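Local coordinates for tetratricopeptide repeat domain protein (Salinibacter ruber, PDB 3MA5) that is of unknown function but, as a tetratricopeptide repeat domain built of paired helices, probably serves as a scaffold for binding other proteins, at residues S24-L29 and G48-R53. Numbering follows the deposited sequence.
Sequences SRALAL and GKLYER
With chi1 at 172° in Leu27 and -162° in Leu50, each leucine carries its CG opposite its own backbone N, and the two side chains point across the interface between their helices. The Leu50 branch that reaches furthest is CD2: it lies against the root of Leu27, nearest to its base, 3.5 Å from CB and 3.6 Å from CA. Ala26 borders the same methyl more loosely, its CB 4.3 Å from Leu50 CD2. The end of Leu27 goes on to Tyr51. There its CD1 approaches the ring obliquely, near the CD1-CE1 bond of Tyr51, 3.5 Å from CE1 and 3.9 Å from Tyr51 CD1, the two side chains crossing at about a right angle.

The packing joins consecutive tetratricopeptide repeats: segment 24-29 belongs to the second helix of the repeat predicted at 7-40, segment 48-53 to the first helix of the next, at 41-74. Here the segment axes approach to 10.6 Å and run at 134° to one another, with Leu27 and Leu50 facing each other at a CA separation of 7.2 Å. Ala26 also touches Leu18 of helix 7-19, the partner helix in its own repeat. Beyond the apolar patch, the Tyr51 hydroxyl hydrogen-bonds to Glu31 OE2, a polar link back to helix 23-36.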
ATOM      1  N   SER A  24      10.659   7.409   4.539  1.00 89.51           N
ATOM      2  CA  SER A  24      11.604   6.784   3.641  1.00 88.01           C
ATOM      3  C   SER A  24      11.824   5.324   4.012  1.00 85.46           C
ATOM      4  O   SER A  24      11.912   4.466   3.135  1.00 80.88           O
ATOM      5  CB  SER A  24      12.916   7.559   3.644  1.00 89.53           C
ATOM      6  OG  SER A  24      13.972   6.758   3.141  1.00 99.11           O
ATOM      7  N   ARG A  25      11.889   5.051   5.318  1.00 92.53           N
ATOM      8  CA  ARG A  25      12.083   3.692   5.826  1.00 90.93           C
ATOM      9  C   ARG A  25      10.810   2.887   5.615  1.00 84.54           C
ATOM     10  O   ARG A  25      10.861   1.735   5.186  1.00 80.15           O
ATOM     11  CB  ARG A  25      12.447   3.728   7.310  1.00 90.69           C
ATOM     12  CG  ARG A  25      12.765   2.375   7.910  1.00 96.89           C
ATOM     13  CD  ARG A  25      13.684   1.536   7.020  1.00101.51           C
ATOM     14  NE  ARG A  25      13.991   0.260   7.669  1.00105.39           N
ATOM     15  CZ  ARG A  25      14.541  -0.789   7.063  1.00107.29           C
ATOM     16  NH1 ARG A  25      14.860  -0.737   5.774  1.00 96.70           N
ATOM     17  NH2 ARG A  25      14.766  -1.899   7.756  1.00104.41           N
ATOM     18  N   ALA A  26       9.669   3.497   5.922  1.00 81.15           N
ATOM     19  CA  ALA A  26       8.393   2.836   5.718  1.00 78.60           C
ATOM     20  C   ALA A  26       8.309   2.406   4.250  1.00 80.48           C
ATOM     21  O   ALA A  26       7.976   1.255   3.956  1.00 83.47           O
ATOM     22  CB  ALA A  26       7.255   3.780   6.049  1.00 78.77           C
ATOM     23  N   LEU A  27       8.626   3.318   3.327  1.00 83.51           N
ATOM     24  CA  LEU A  27       8.561   3.002   1.900  1.00 78.97           C
ATOM     25  C   LEU A  27       9.485   1.869   1.463  1.00 79.38           C
ATOM     26  O   LEU A  27       9.086   1.019   0.676  1.00 79.00           O
ATOM     27  CB  LEU A  27       8.840   4.241   1.050  1.00 78.28           C
ATOM     28  CG  LEU A  27       8.966   3.913  -0.444  1.00 76.96           C
ATOM     29  CD1 LEU A  27       7.890   4.600  -1.268  1.00 73.06           C
ATOM     30  CD2 LEU A  27      10.328   4.326  -0.905  1.00 76.91           C
ATOM     31  N   ALA A  28      10.716   1.863   1.960  1.00 78.00           N
ATOM     32  CA  ALA A  28      11.669   0.807   1.633  1.00 73.74           C
ATOM     33  C   ALA A  28      10.998  -0.533   1.916  1.00 80.89           C
ATOM     34  O   ALA A  28      10.775  -1.337   1.014  1.00 81.75           O
ATOM     35  CB  ALA A  28      12.923   0.954   2.492  1.00 76.16           C
ATOM     36  N   LEU A  29      10.670  -0.758   3.180  1.00 80.64           N
ATOM     37  CA  LEU A  29      10.015  -1.985   3.610  1.00 80.50           C
ATOM     38  C   LEU A  29       8.787  -2.329   2.758  1.00 81.48           C
ATOM     39  O   LEU A  29       8.654  -3.456   2.277  1.00 80.94           O
ATOM     40  CB  LEU A  29       9.599  -1.864   5.084  1.00 82.77           C
ATOM     41  CG  LEU A  29      10.706  -1.845   6.143  1.00 87.28           C
ATOM     42  CD1 LEU A  29      10.115  -1.451   7.484  1.00 91.41           C
ATOM     43  CD2 LEU A  29      11.373  -3.205   6.231  1.00 89.63           C
ATOM     44  N   GLY A  48       0.541   2.994  -1.568  1.00 67.49           N
ATOM     45  CA  GLY A  48      -0.041   3.940  -2.490  1.00 65.75           C
ATOM     46  C   GLY A  48      -0.297   5.270  -1.829  1.00 71.15           C
ATOM     47  O   GLY A  48      -0.136   6.320  -2.445  1.00 77.65           O
ATOM     48  N   LYS A  49      -0.703   5.236  -0.571  1.00 67.81           N
ATOM     49  CA  LYS A  49      -0.983   6.468   0.149  1.00 66.78           C
ATOM     50  C   LYS A  49       0.336   7.189   0.370  1.00 70.60           C
ATOM     51  O   LYS A  49       0.368   8.402   0.536  1.00 70.11           O
ATOM     52  CB  LYS A  49      -1.677   6.150   1.477  1.00 65.69           C
ATOM     53  CG  LYS A  49      -3.170   5.901   1.357  1.00 67.48           C
ATOM     54  CD  LYS A  49      -3.942   7.221   1.402  1.00 68.60           C
ATOM     55  CE  LYS A  49      -5.337   7.117   0.801  1.00 71.61           C
ATOM     56  NZ  LYS A  49      -6.095   8.386   0.992  1.00 73.38           N
ATOM     57  N   LEU A  50       1.428   6.435   0.342  1.00 72.20           N
ATOM     58  CA  LEU A  50       2.754   6.991   0.539  1.00 64.69           C
ATOM     59  C   LEU A  50       3.264   7.568  -0.753  1.00 72.55           C
ATOM     60  O   LEU A  50       3.927   8.613  -0.764  1.00 79.46           O
ATOM     61  CB  LEU A  50       3.714   5.912   1.007  1.00 66.80           C
ATOM     62  CG  LEU A  50       5.028   6.345   1.662  1.00 74.86           C
ATOM     63  CD1 LEU A  50       4.745   7.367   2.765  1.00 73.24           C
ATOM     64  CD2 LEU A  50       5.725   5.134   2.248  1.00 78.35           C
ATOM     65  N   TYR A  51       2.969   6.877  -1.849  1.00 71.39           N
ATOM     66  CA  TYR A  51       3.399   7.349  -3.155  1.00 72.40           C
ATOM     67  C   TYR A  51       2.764   8.686  -3.438  1.00 76.51           C
ATOM     68  O   TYR A  51       3.392   9.565  -4.014  1.00 77.83           O
ATOM     69  CB  TYR A  51       3.002   6.372  -4.245  1.00 67.46           C
ATOM     70  CG  TYR A  51       3.992   5.268  -4.446  1.00 63.45           C
ATOM     71  CD1 TYR A  51       5.346   5.452  -4.160  1.00 67.33           C
ATOM     72  CD2 TYR A  51       3.586   4.039  -4.941  1.00 67.13           C
ATOM     73  CE1 TYR A  51       6.261   4.427  -4.354  1.00 66.56           C
ATOM     74  CE2 TYR A  51       4.489   3.012  -5.139  1.00 70.15           C
ATOM     75  CZ  TYR A  51       5.816   3.205  -4.848  1.00 68.38           C
ATOM     76  OH  TYR A  51       6.675   2.151  -5.012  1.00 68.15           O
ATOM     77  N   GLU A  52       1.509   8.825  -3.032  1.00 70.58           N
ATOM     78  CA  GLU A  52       0.795  10.064  -3.249  1.00 70.30           C
ATOM     79  C   GLU A  52       1.507  11.187  -2.516  1.00 75.94           C
ATOM     80  O   GLU A  52       1.757  12.238  -3.094  1.00 83.52           O
ATOM     81  CB  GLU A  52      -0.662   9.944  -2.778  1.00 72.40           C
ATOM     82  CG  GLU A  52      -1.571   9.146  -3.712  1.00 71.69           C
ATOM     83  CD  GLU A  52      -3.022   9.273  -3.321  1.00 76.21           C
ATOM     84  OE1 GLU A  52      -3.671   8.250  -2.984  1.00 80.16           O
ATOM     85  OE2 GLU A  52      -3.502  10.423  -3.349  1.00 82.02           O
ATOM     86  N   ARG A  53       1.854  10.957  -1.253  1.00 75.32           N
ATOM     87  CA  ARG A  53       2.549  11.969  -0.451  1.00 80.29           C
ATOM     88  C   ARG A  53       3.880  12.318  -1.083  1.00 80.84           C
ATOM     89  O   ARG A  53       4.350  13.444  -0.977  1.00 80.06           O
ATOM     90  CB  ARG A  53       2.795  11.460   0.972  1.00 77.39           C
ATOM     91  CG  ARG A  53       1.524  11.127   1.730  1.00 80.09           C
ATOM     92  CD  ARG A  53       1.826  10.593   3.118  1.00 90.11           C
ATOM     93  NE  ARG A  53       2.271  11.647   4.025  1.00 95.73           N
ATOM     94  CZ  ARG A  53       2.801  11.422   5.220  1.00 96.76           C
ATOM     95  NH1 ARG A  53       2.955  10.179   5.651  1.00103.52           N
ATOM     96  NH2 ARG A  53       3.175  12.438   5.977  1.00 98.28           N
TER